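Local atomic coordinates of FI20010p1 (Drosophila melanogaster, PDB entry 7CFB), a protein that probably acts as a Tudor-domain scaffold in piRNA amplification and gene silencing, helping to assemble the complex that contains the Piwi protein Aub. Residues Y34-D40 against L152-R158; Y95-A100 against R111-S117; D103-I108 against E226-D230. Numbering follows the deposited sequence.

In the fold
From the N terminus the end of helix 30-36 and the residues after it form 34-40; the chain then runs through strands 49-57 and 64-67 of the closed barrel and builds the six-stranded antiparallel Tudor sheet. It returns at 152-158, where interaction 1 closes a loop of 111 residues and leads back into the barrel by strand 157-161. Interaction 2 lies wholly within that loop and zips the hairpin 99-103/108-117 of the sheet; Arg111 connects the two contacts through the carbonyls of Leu152 and Pro153. Interaction 3 joins the turn of the same hairpin to the end of helix 215-228, far along the chain, so it crosses both other contacts. Its centre lies about 22 Å from that of interaction 1.

Interaction 1 (Y34-D40 against L152-R158); sequences YNQILKD and LPAQAIR
Helix 30-36 ends at Gln36; from Ile37 (phi/psi -79°/150°) the chain is extended and runs beside 152-158, itself extended except at Gln155 (-68°/-37°), with Lys39 and Pro153 4.9 Å apart at CA. Ala154 N donates to Leu38 O (2.8 Å, N-H...O angle 163°), and one water accepts from Asp40 N (2.7 Å) and donates to Ala154 O (2.8 Å). Tyr34, chi1 t, extends its ring so that OH accepts from Arg158 N at 2.8 Å; the same hydroxyl donates to Ser187 O. Lys39 folds back (chi1 m, chi2 t, chi3 m), and its NZ donates to Tyr34 O (3.1 Å) and Ile37 O (2.9 Å), serving carbonyls at the helix end. Leu152 O and Pro153 O accept from Arg111, Gln155 OE1 accepts from Trp69 N, and the Arg158 guanidinium pairs with Asp61. Carbon-carbon packing adds Leu38 CD2 to Pro153 CG 3.8 Å, Ile37 CD1 to Ala154 CB 3.9 Å and Lys39 CB to Ile157 CD1 4.0 Å. In this extended Tudor domain the contact joins the Tudor sheet to the five-stranded barrel, whose strand order 1-2-3-5-4 is consistent with an OB-fold (SN-like) part: Tyr34 and Ile37 touch Tyr126 of strand 123-127, while Ile157 and Arg158 bond by their backbones to Val66 and Leu189, entering the barrel between strands 64-67 and 189-194.

Interaction 2 (Y95-A100 against R111-S117); sequences YGDIFA and RITINSS
An antiparallel beta hairpin of the Tudor sheet, strands 99-103 and 108-117, pairs here together with the residues leading into its first strand. Phe99 and Ile112 form a hydrogen-bonded pair (Phe99 N to Ile112 O 3.0 Å, Ile112 N to Phe99 O 2.9 Å); Ala100 and Arg111 are the adjoining non-hydrogen-bonded pair, CA to CA 4.5 Å, with side chains on the other face. Phe99 takes chi1 p (65°) and lays its ring over Ile112, which is fully extended (t, t): Ile112 CG2 sits 3.6 Å from the ring centroid, 16° off the normal, a CH-pi contact. Ile114 (m, m) meets the ring edge, its CG1 3.8 Å from Phe99 CZ, and sets CG2 3.6 Å from Tyr95 CD1. Tyr95, chi1 m, runs its ring along 114-117 until OH is 3.5 Å from Ser117 CB. Arg111 (m, t, m) sends its guanidinium to Asp129 and to the carbonyls of Leu152 and Pro153. Asn115, chi1 p, reaches Asp124, which it and Ser116 face in a classic beta bulge. Gly96, at positive phi (91°/-13°), turns the chain and donates N to Ile114 O (3.0 Å). Beyond the regular pairing, Thr113, chi1 t, gives its OG1 proton to Asp97 O at 3.0 Å, and a water bridges Asp97 O and Ile114 N, 2.7 Å from each.

Interaction 3 (D103-I108 against E226-D230); sequences DSINNI and ESTSD
Glu226 lies in the last turn of helix 215-228 and covers little of the hairpin turn 103-108: its CA-CB bond points sideways and the carboxylate end leads off from the turn. Ser227 carries the contact, its CA 5.2 Å from that of Asn106. With chi1 t it donates OG to Asp103 OD2 in a very short hydrogen bond of 2.4 Å, and its CB packs 3.8 Å from Ile108 CD1 and 4.1 Å from Asn106 CB. A water donates to both Ser227 O (2.8 Å) and Asp103 OD2 (3.0 Å). The acceptor belongs to a tight beta-hairpin connection: Asp103 N bonds to Ile108 O (2.8 Å) and Ile108 N to Asp103 O (3.2 Å), residues 104 and 105 are helical, and Asn107 (55°/45°) is left-handed, making a G1 beta bulge with Ile108 opposite Asp103. Asp103, chi1 t, also takes Asn106 N on OD1 at 3.2 Å, an Asx motif, so that one carboxylate oxygen serves the turn and the other Ser227. Past the helix, Asp230 (-52°/130°) turns its chi1 t side chain to the loop, with OD2 3.7 Å from Ile105 CG2 and OD1 hydrogen-bonded to Leu232 N and in a salt bridge with Arg239.

Interaction 1 (Y34-D40 against L152-R158)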
loop_
_atom_site.group_PDB
_atom_site.type_symbol
_atom_site.label_atom_id
_atom_site.label_comp_id
_atom_site.label_asym_id
_atom_site.label_seq_id
_atom_site.Cartn_x
_atom_site.Cartn_y
_atom_site.Cartn_z
ATOM N N TYR A 34 -7.514 6.992 3.655
ATOM C CA TYR A 34 -7.067 5.961 4.610
ATOM C C TYR A 34 -8.237 5.536 5.494
ATOM O O TYR A 34 -8.366 4.374 5.726
ATOM C CB TYR A 34 -5.989 6.523 5.523
ATOM C CG TYR A 34 -5.589 5.551 6.588
ATOM C CD1 TYR A 34 -4.770 4.496 6.279
ATOM C CD2 TYR A 34 -6.085 5.639 7.865
ATOM C CE1 TYR A 34 -4.405 3.564 7.219
ATOM C CE2 TYR A 34 -5.711 4.733 8.823
ATOM C CZ TYR A 34 -4.862 3.694 8.509
ATOM O OH TYR A 34 -4.508 2.784 9.442
ATOM N N ASN A 35 -9.039 6.486 5.957
ATOM C CA ASN A 35 -10.243 6.221 6.784
ATOM C C ASN A 35 -11.324 5.482 6.000
ATOM O O ASN A 35 -12.039 4.782 6.617
ATOM C CB ASN A 35 -10.735 7.464 7.520
ATOM C CG ASN A 35 -9.757 7.907 8.575
ATOM O OD1 ASN A 35 -9.133 7.102 9.223
ATOM N ND2 ASN A 35 -9.608 9.196 8.751
ATOM N N GLN A 36 -11.478 5.738 4.704
ATOM C CA GLN A 36 -12.586 5.101 3.955
ATOM C C GLN A 36 -12.307 3.657 3.556
ATOM O O GLN A 36 -13.262 2.976 3.330
ATOM C CB GLN A 36 -12.916 5.748 2.615
ATOM C CG GLN A 36 -12.786 7.245 2.548
ATOM C CD GLN A 36 -13.854 7.993 3.291
ATOM O OE1 GLN A 36 -13.973 7.896 4.501
ATOM N NE2 GLN A 36 -14.603 8.792 2.566
ATOM N N ILE A 37 -11.043 3.245 3.415
ATOM C CA ILE A 37 -10.737 1.858 2.941
ATOM C C ILE A 37 -10.905 0.842 4.079
ATOM O O ILE A 37 -10.686 1.227 5.245
ATOM C CB ILE A 37 -9.325 1.791 2.322
ATOM C CG1 ILE A 37 -8.239 2.132 3.347
ATOM C CG2 ILE A 37 -9.235 2.676 1.089
ATOM C CD1 ILE A 37 -6.892 2.438 2.734
ATOM N N LEU A 38 -11.277 -0.404 3.749
ATOM C CA LEU A 38 -11.417 -1.438 4.788
ATOM C C LEU A 38 -10.055 -1.783 5.402
ATOM O O LEU A 38 -9.119 -1.924 4.685
ATOM C CB LEU A 38 -12.119 -2.652 4.192
ATOM C CG LEU A 38 -12.223 -3.857 5.109
ATOM C CD1 LEU A 38 -13.236 -3.629 6.204
ATOM C CD2 LEU A 38 -12.540 -5.098 4.321
ATOM N N LYS A 39 -10.002 -1.890 6.721
ATOM C CA LYS A 39 -8.762 -2.225 7.449
ATOM C C LYS A 39 -9.057 -3.259 8.544
ATOM O O LYS A 39 -10.028 -3.091 9.246
ATOM C CB LYS A 39 -8.172 -0.957 8.062
ATOM C CG LYS A 39 -7.795 0.144 7.094
ATOM C CD LYS A 39 -7.211 1.366 7.741
ATOM C CE LYS A 39 -8.221 2.320 8.335
ATOM N NZ LYS A 39 -9.544 2.232 7.698
ATOM N N ASP A 40 -8.230 -4.291 8.668
ATOM C CA ASP A 40 -8.384 -5.309 9.734
ATOM C C ASP A 40 -7.540 -4.908 10.946
ATOM O O ASP A 40 -6.405 -5.316 11.047
ATOM C CB ASP A 40 -8.163 -6.731 9.232
ATOM C CG ASP A 40 -8.538 -7.781 10.255
ATOM O OD1 ASP A 40 -8.758 -7.425 11.368
ATOM O OD2 ASP A 40 -8.624 -8.929 9.898
ATOM N N LEU A 152 -10.722 -7.364 -0.239
ATOM C CA LEU A 152 -9.817 -7.703 0.879
ATOM C C LEU A 152 -9.345 -6.451 1.628
ATOM O O LEU A 152 -9.163 -5.443 1.014
ATOM C CB LEU A 152 -8.651 -8.527 0.351
ATOM C CG LEU A 152 -9.003 -9.967 0.012
ATOM C CD1 LEU A 152 -7.866 -10.621 -0.737
ATOM C CD2 LEU A 152 -9.337 -10.753 1.263
ATOM N N PRO A 153 -9.107 -6.509 2.948
ATOM C CA PRO A 153 -8.664 -5.346 3.706
ATOM C C PRO A 153 -7.292 -4.791 3.293
ATOM O O PRO A 153 -6.444 -5.517 2.930
ATOM C CB PRO A 153 -8.556 -5.866 5.137
ATOM C CG PRO A 153 -9.428 -7.075 5.153
ATOM C CD PRO A 153 -9.280 -7.678 3.779
ATOM N N ALA A 154 -7.149 -3.482 3.375
ATOM C CA ALA A 154 -5.872 -2.836 3.049
ATOM C C ALA A 154 -4.856 -3.364 4.041
ATOM O O ALA A 154 -5.131 -3.351 5.195
ATOM C CB ALA A 154 -6.017 -1.346 3.163
ATOM N N GLN A 155 -3.730 -3.816 3.549
ATOM C CA GLN A 155 -2.657 -4.362 4.397
ATOM C C GLN A 155 -2.003 -3.288 5.266
ATOM O O GLN A 155 -1.648 -3.589 6.372
ATOM C CB GLN A 155 -1.652 -5.118 3.535
ATOM C CG GLN A 155 -2.269 -6.342 2.882
ATOM C CD GLN A 155 -2.740 -7.310 3.929
ATOM O OE1 GLN A 155 -1.960 -7.847 4.673
ATOM N NE2 GLN A 155 -4.028 -7.527 4.000
ATOM N N ALA A 156 -1.844 -2.086 4.736
ATOM C CA ALA A 156 -1.059 -1.060 5.447
ATOM C C ALA A 156 -1.849 -0.355 6.547
ATOM O O ALA A 156 -2.759 0.361 6.249
ATOM C CB ALA A 156 -0.451 -0.106 4.469
ATOM N N ILE A 157 -1.399 -0.536 7.778
ATOM C CA ILE A 157 -2.043 0.088 8.965
ATOM C C ILE A 157 -1.159 1.228 9.479
ATOM O O ILE A 157 -0.015 0.994 9.759
ATOM C CB ILE A 157 -2.334 -0.943 10.066
ATOM C CG1 ILE A 157 -3.103 -2.151 9.551
ATOM C CG2 ILE A 157 -3.048 -0.272 11.209
ATOM C CD1 ILE A 157 -4.422 -1.810 8.967
ATOM N N ARG A 158 -1.729 2.413 9.604
ATOM C CA ARG A 158 -0.991 3.604 10.082
ATOM C C ARG A 158 -0.543 3.342 11.513
ATOM O O ARG A 158 -1.303 2.816 12.279
ATOM C CB ARG A 158 -1.867 4.846 9.941
ATOM C CG ARG A 158 -1.139 6.166 10.104
ATOM C CD ARG A 158 -1.932 7.356 9.607
ATOM N NE ARG A 158 -1.318 8.529 10.192
ATOM C CZ ARG A 158 -0.555 9.404 9.561
ATOM N NH1 ARG A 158 -0.041 10.416 10.227
ATOM N NH2 ARG A 158 -0.299 9.277 8.276
HETATM O O HOH W 1 -6.098 -5.021 7.203
#

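Interaction 2 (Y95-A100 against R111-S117)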
loop_
_atom_site.group_PDB
_atom_site.type_symbol
_atom_site.label_atom_id
_atom_site.label_comp_id
_atom_site.label_asym_id
_atom_site.label_seq_id
_atom_site.Cartn_x
_atom_site.Cartn_y
_atom_site.Cartn_z
ATOM N N TYR A 95 -13.269 7.504 -7.886
ATOM C CA TYR A 95 -12.467 7.878 -6.702
ATOM C C TYR A 95 -12.922 7.015 -5.528
ATOM O O TYR A 95 -14.109 6.845 -5.288
ATOM C CB TYR A 95 -12.662 9.356 -6.381
ATOM C CG TYR A 95 -12.247 10.298 -7.477
ATOM C CD1 TYR A 95 -10.920 10.523 -7.746
ATOM C CD2 TYR A 95 -13.175 10.947 -8.252
ATOM C CE1 TYR A 95 -10.528 11.370 -8.754
ATOM C CE2 TYR A 95 -12.805 11.789 -9.275
ATOM C CZ TYR A 95 -11.473 11.999 -9.525
ATOM O OH TYR A 95 -11.079 12.830 -10.505
ATOM N N GLY A 96 -11.952 6.426 -4.854
ATOM C CA GLY A 96 -12.183 5.570 -3.688
ATOM C C GLY A 96 -12.356 4.112 -4.051
ATOM O O GLY A 96 -12.292 3.300 -3.169
ATOM N N ASP A 97 -12.537 3.808 -5.325
ATOM C CA ASP A 97 -12.701 2.406 -5.765
ATOM C C ASP A 97 -11.325 1.745 -5.843
ATOM O O ASP A 97 -10.387 2.407 -6.173
ATOM C CB ASP A 97 -13.619 2.288 -6.976
ATOM C CG ASP A 97 -15.097 2.426 -6.636
ATOM O OD1 ASP A 97 -15.417 2.597 -5.479
ATOM O OD2 ASP A 97 -15.909 2.369 -7.531
ATOM N N ILE A 98 -11.252 0.456 -5.578
ATOM C CA ILE A 98 -9.953 -0.260 -5.579
ATOM C C ILE A 98 -9.689 -0.987 -6.905
ATOM O O ILE A 98 -10.582 -1.599 -7.425
ATOM C CB ILE A 98 -9.884 -1.175 -4.358
ATOM C CG1 ILE A 98 -10.026 -0.363 -3.074
ATOM C CG2 ILE A 98 -8.624 -1.998 -4.362
ATOM C CD1 ILE A 98 -10.429 -1.197 -1.927
ATOM N N PHE A 99 -8.465 -0.877 -7.401
ATOM C CA PHE A 99 -7.999 -1.512 -8.651
ATOM C C PHE A 99 -6.516 -1.844 -8.530
ATOM O O PHE A 99 -5.984 -1.784 -7.441
ATOM C CB PHE A 99 -8.408 -0.711 -9.880
ATOM C CG PHE A 99 -7.800 0.656 -10.011
ATOM C CD1 PHE A 99 -8.314 1.735 -9.321
ATOM C CD2 PHE A 99 -6.731 0.863 -10.851
ATOM C CE1 PHE A 99 -7.766 2.985 -9.472
ATOM C CE2 PHE A 99 -6.177 2.119 -10.993
ATOM C CZ PHE A 99 -6.701 3.174 -10.304
ATOM N N ALA A 100 -5.894 -2.232 -9.631
ATOM C CA ALA A 100 -4.471 -2.602 -9.600
ATOM C C ALA A 100 -3.669 -1.774 -10.601
ATOM O O ALA A 100 -4.209 -1.356 -11.595
ATOM C CB ALA A 100 -4.336 -4.074 -9.843
ATOM N N ARG A 111 -2.276 -2.970 -5.376
ATOM C CA ARG A 111 -3.636 -2.400 -5.211
ATOM C C ARG A 111 -3.517 -0.894 -5.027
ATOM O O ARG A 111 -2.622 -0.468 -4.366
ATOM C CB ARG A 111 -4.437 -3.114 -4.122
ATOM C CG ARG A 111 -4.568 -4.609 -4.324
ATOM C CD ARG A 111 -5.707 -5.195 -3.537
ATOM N NE ARG A 111 -5.442 -5.065 -2.129
ATOM C CZ ARG A 111 -6.340 -5.131 -1.183
ATOM N NH1 ARG A 111 -7.600 -5.336 -1.466
ATOM N NH2 ARG A 111 -5.971 -4.972 0.055
ATOM N N ILE A 112 -4.429 -0.166 -5.623
ATOM C CA ILE A 112 -4.381 1.310 -5.651
ATOM C C ILE A 112 -5.798 1.862 -5.643
ATOM O O ILE A 112 -6.691 1.180 -6.074
ATOM C CB ILE A 112 -3.634 1.730 -6.933
ATOM C CG1 ILE A 112 -3.301 3.223 -6.996
ATOM C CG2 ILE A 112 -4.332 1.223 -8.177
ATOM C CD1 ILE A 112 -2.649 3.675 -8.251
ATOM N N THR A 113 -5.943 3.073 -5.149
ATOM C CA THR A 113 -7.201 3.816 -5.241
ATOM C C THR A 113 -6.867 5.264 -5.621
ATOM O O THR A 113 -5.852 5.741 -5.185
ATOM C CB THR A 113 -8.009 3.692 -3.955
ATOM O OG1 THR A 113 -9.213 4.357 -4.285
ATOM C CG2 THR A 113 -7.341 4.336 -2.765
ATOM N N ILE A 114 -7.689 5.890 -6.440
ATOM C CA ILE A 114 -7.514 7.318 -6.785
ATOM C C ILE A 114 -8.311 8.121 -5.759
ATOM O O ILE A 114 -9.469 7.906 -5.632
ATOM C CB ILE A 114 -7.959 7.636 -8.215
ATOM C CG1 ILE A 114 -7.248 6.761 -9.239
ATOM C CG2 ILE A 114 -7.730 9.097 -8.503
ATOM C CD1 ILE A 114 -5.851 7.170 -9.473
ATOM N N ASN A 115 -7.656 9.006 -5.039
ATOM C CA ASN A 115 -8.362 9.792 -4.007
ATOM C C ASN A 115 -8.782 11.171 -4.526
ATOM O O ASN A 115 -9.764 11.648 -4.071
ATOM C CB ASN A 115 -7.643 9.750 -2.660
ATOM C CG ASN A 115 -6.237 10.290 -2.696
ATOM O OD1 ASN A 115 -5.291 9.570 -2.926
ATOM N ND2 ASN A 115 -6.099 11.568 -2.446
ATOM N N SER A 116 -8.052 11.756 -5.461
ATOM C CA SER A 116 -8.406 13.108 -5.951
ATOM C C SER A 116 -7.772 13.402 -7.306
ATOM O O SER A 116 -6.830 12.749 -7.669
ATOM C CB SER A 116 -8.023 14.176 -4.959
ATOM O OG SER A 116 -6.638 14.386 -4.927
ATOM N N SER A 117 -8.315 14.413 -7.963
ATOM C CA SER A 117 -7.818 14.974 -9.236
ATOM C C SER A 117 -6.732 16.000 -8.919
ATOM O O SER A 117 -6.893 16.748 -7.986
ATOM C CB SER A 117 -8.942 15.607 -9.975
ATOM O OG SER A 117 -8.545 15.962 -11.271
HETATM O O HOH W 2 -9.851 4.625 -7.538
#

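Interaction 3 (D103-I108 against E226-D230)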
loop_
_atom_site.group_PDB
_atom_site.type_symbol
_atom_site.label_atom_id
_atom_site.label_comp_id
_atom_site.label_asym_id
_atom_site.label_seq_id
_atom_site.Cartn_x
_atom_site.Cartn_y
_atom_site.Cartn_z
ATOM N N ASP A 103 3.725 -1.876 -11.837
ATOM C CA ASP A 103 5.061 -1.252 -11.810
ATOM C C ASP A 103 5.795 -2.047 -12.895
ATOM O O ASP A 103 6.151 -3.157 -12.624
ATOM C CB ASP A 103 5.713 -1.374 -10.438
ATOM C CG ASP A 103 7.156 -0.930 -10.443
ATOM O OD1 ASP A 103 7.663 -0.682 -11.507
ATOM O OD2 ASP A 103 7.734 -0.829 -9.390
ATOM N N SER A 104 5.866 -1.511 -14.112
ATOM C CA SER A 104 6.466 -2.243 -15.256
ATOM C C SER A 104 7.966 -2.471 -15.110
ATOM O O SER A 104 8.394 -3.550 -15.420
ATOM C CB SER A 104 6.051 -1.731 -16.592
ATOM O OG SER A 104 6.572 -0.459 -16.845
ATOM N N ILE A 105 8.691 -1.507 -14.583
ATOM C CA ILE A 105 10.156 -1.691 -14.419
ATOM C C ILE A 105 10.452 -2.853 -13.473
ATOM O O ILE A 105 11.210 -3.721 -13.854
ATOM C CB ILE A 105 10.801 -0.397 -13.890
ATOM C CG1 ILE A 105 10.344 0.831 -14.668
ATOM C CG2 ILE A 105 12.302 -0.513 -13.923
ATOM C CD1 ILE A 105 10.801 0.861 -16.084
ATOM N N ASN A 106 9.782 -2.902 -12.333
ATOM C CA ASN A 106 10.086 -3.925 -11.307
ATOM C C ASN A 106 9.144 -5.122 -11.369
ATOM O O ASN A 106 9.184 -5.924 -10.503
ATOM C CB ASN A 106 10.278 -3.266 -9.959
ATOM C CG ASN A 106 11.335 -2.202 -10.076
ATOM O OD1 ASN A 106 11.039 -1.035 -9.951
ATOM N ND2 ASN A 106 12.552 -2.601 -10.368
ATOM N N ASN A 107 8.287 -5.147 -12.362
ATOM C CA ASN A 107 7.384 -6.293 -12.618
ATOM C C ASN A 107 6.502 -6.702 -11.427
ATOM O O ASN A 107 6.418 -7.887 -11.162
ATOM C CB ASN A 107 8.150 -7.460 -13.235
ATOM C CG ASN A 107 7.296 -8.258 -14.189
ATOM O OD1 ASN A 107 6.365 -7.736 -14.790
ATOM N ND2 ASN A 107 7.585 -9.537 -14.286
ATOM N N ILE A 108 5.875 -5.763 -10.731
ATOM C CA ILE A 108 4.917 -6.149 -9.656
ATOM C C ILE A 108 3.611 -5.399 -9.875
ATOM O O ILE A 108 3.620 -4.409 -10.542
ATOM C CB ILE A 108 5.462 -5.943 -8.239
ATOM C CG1 ILE A 108 5.473 -4.477 -7.825
ATOM C CG2 ILE A 108 6.800 -6.609 -8.046
ATOM C CD1 ILE A 108 5.412 -4.292 -6.350
ATOM N N GLU A 226 12.391 -4.172 -4.462
ATOM C CA GLU A 226 12.966 -3.634 -5.719
ATOM C C GLU A 226 12.078 -2.520 -6.279
ATOM O O GLU A 226 12.625 -1.554 -6.746
ATOM C CB GLU A 226 13.306 -4.775 -6.667
ATOM C CG GLU A 226 14.102 -5.829 -5.940
ATOM C CD GLU A 226 15.203 -6.487 -6.728
ATOM O OE1 GLU A 226 15.063 -7.677 -7.039
ATOM O OE2 GLU A 226 16.180 -5.799 -7.035
ATOM N N SER A 227 10.763 -2.669 -6.221
ATOM C CA SER A 227 9.837 -1.600 -6.660
ATOM C C SER A 227 10.005 -0.366 -5.769
ATOM O O SER A 227 10.124 0.699 -6.304
ATOM C CB SER A 227 8.436 -2.075 -6.553
ATOM O OG SER A 227 7.544 -1.130 -7.067
ATOM N N THR A 228 10.041 -0.576 -4.455
ATOM C CA THR A 228 10.140 0.476 -3.417
ATOM C C THR A 228 11.480 1.201 -3.504
ATOM O O THR A 228 11.490 2.376 -3.302
ATOM C CB THR A 228 9.926 -0.096 -2.011
ATOM O OG1 THR A 228 8.570 -0.510 -1.885
ATOM C CG2 THR A 228 10.237 0.907 -0.926
ATOM N N SER A 229 12.547 0.472 -3.787
ATOM C CA SER A 229 13.909 1.049 -3.827
ATOM C C SER A 229 14.291 1.579 -5.211
ATOM O O SER A 229 15.390 2.056 -5.336
ATOM C CB SER A 229 14.899 0.049 -3.333
ATOM O OG SER A 229 15.523 -0.605 -4.420
ATOM N N ASP A 230 13.425 1.447 -6.203
ATOM C CA ASP A 230 13.712 1.929 -7.578
ATOM C C ASP A 230 14.151 3.393 -7.542
ATOM O O ASP A 230 13.409 4.198 -7.017
ATOM C CB ASP A 230 12.538 1.723 -8.518
ATOM C CG ASP A 230 12.888 2.118 -9.932
ATOM O OD1 ASP A 230 13.135 3.258 -10.154
ATOM O OD2 ASP A 230 12.898 1.261 -10.772
HETATM O O HOH W 3 9.017 1.758 -8.591
#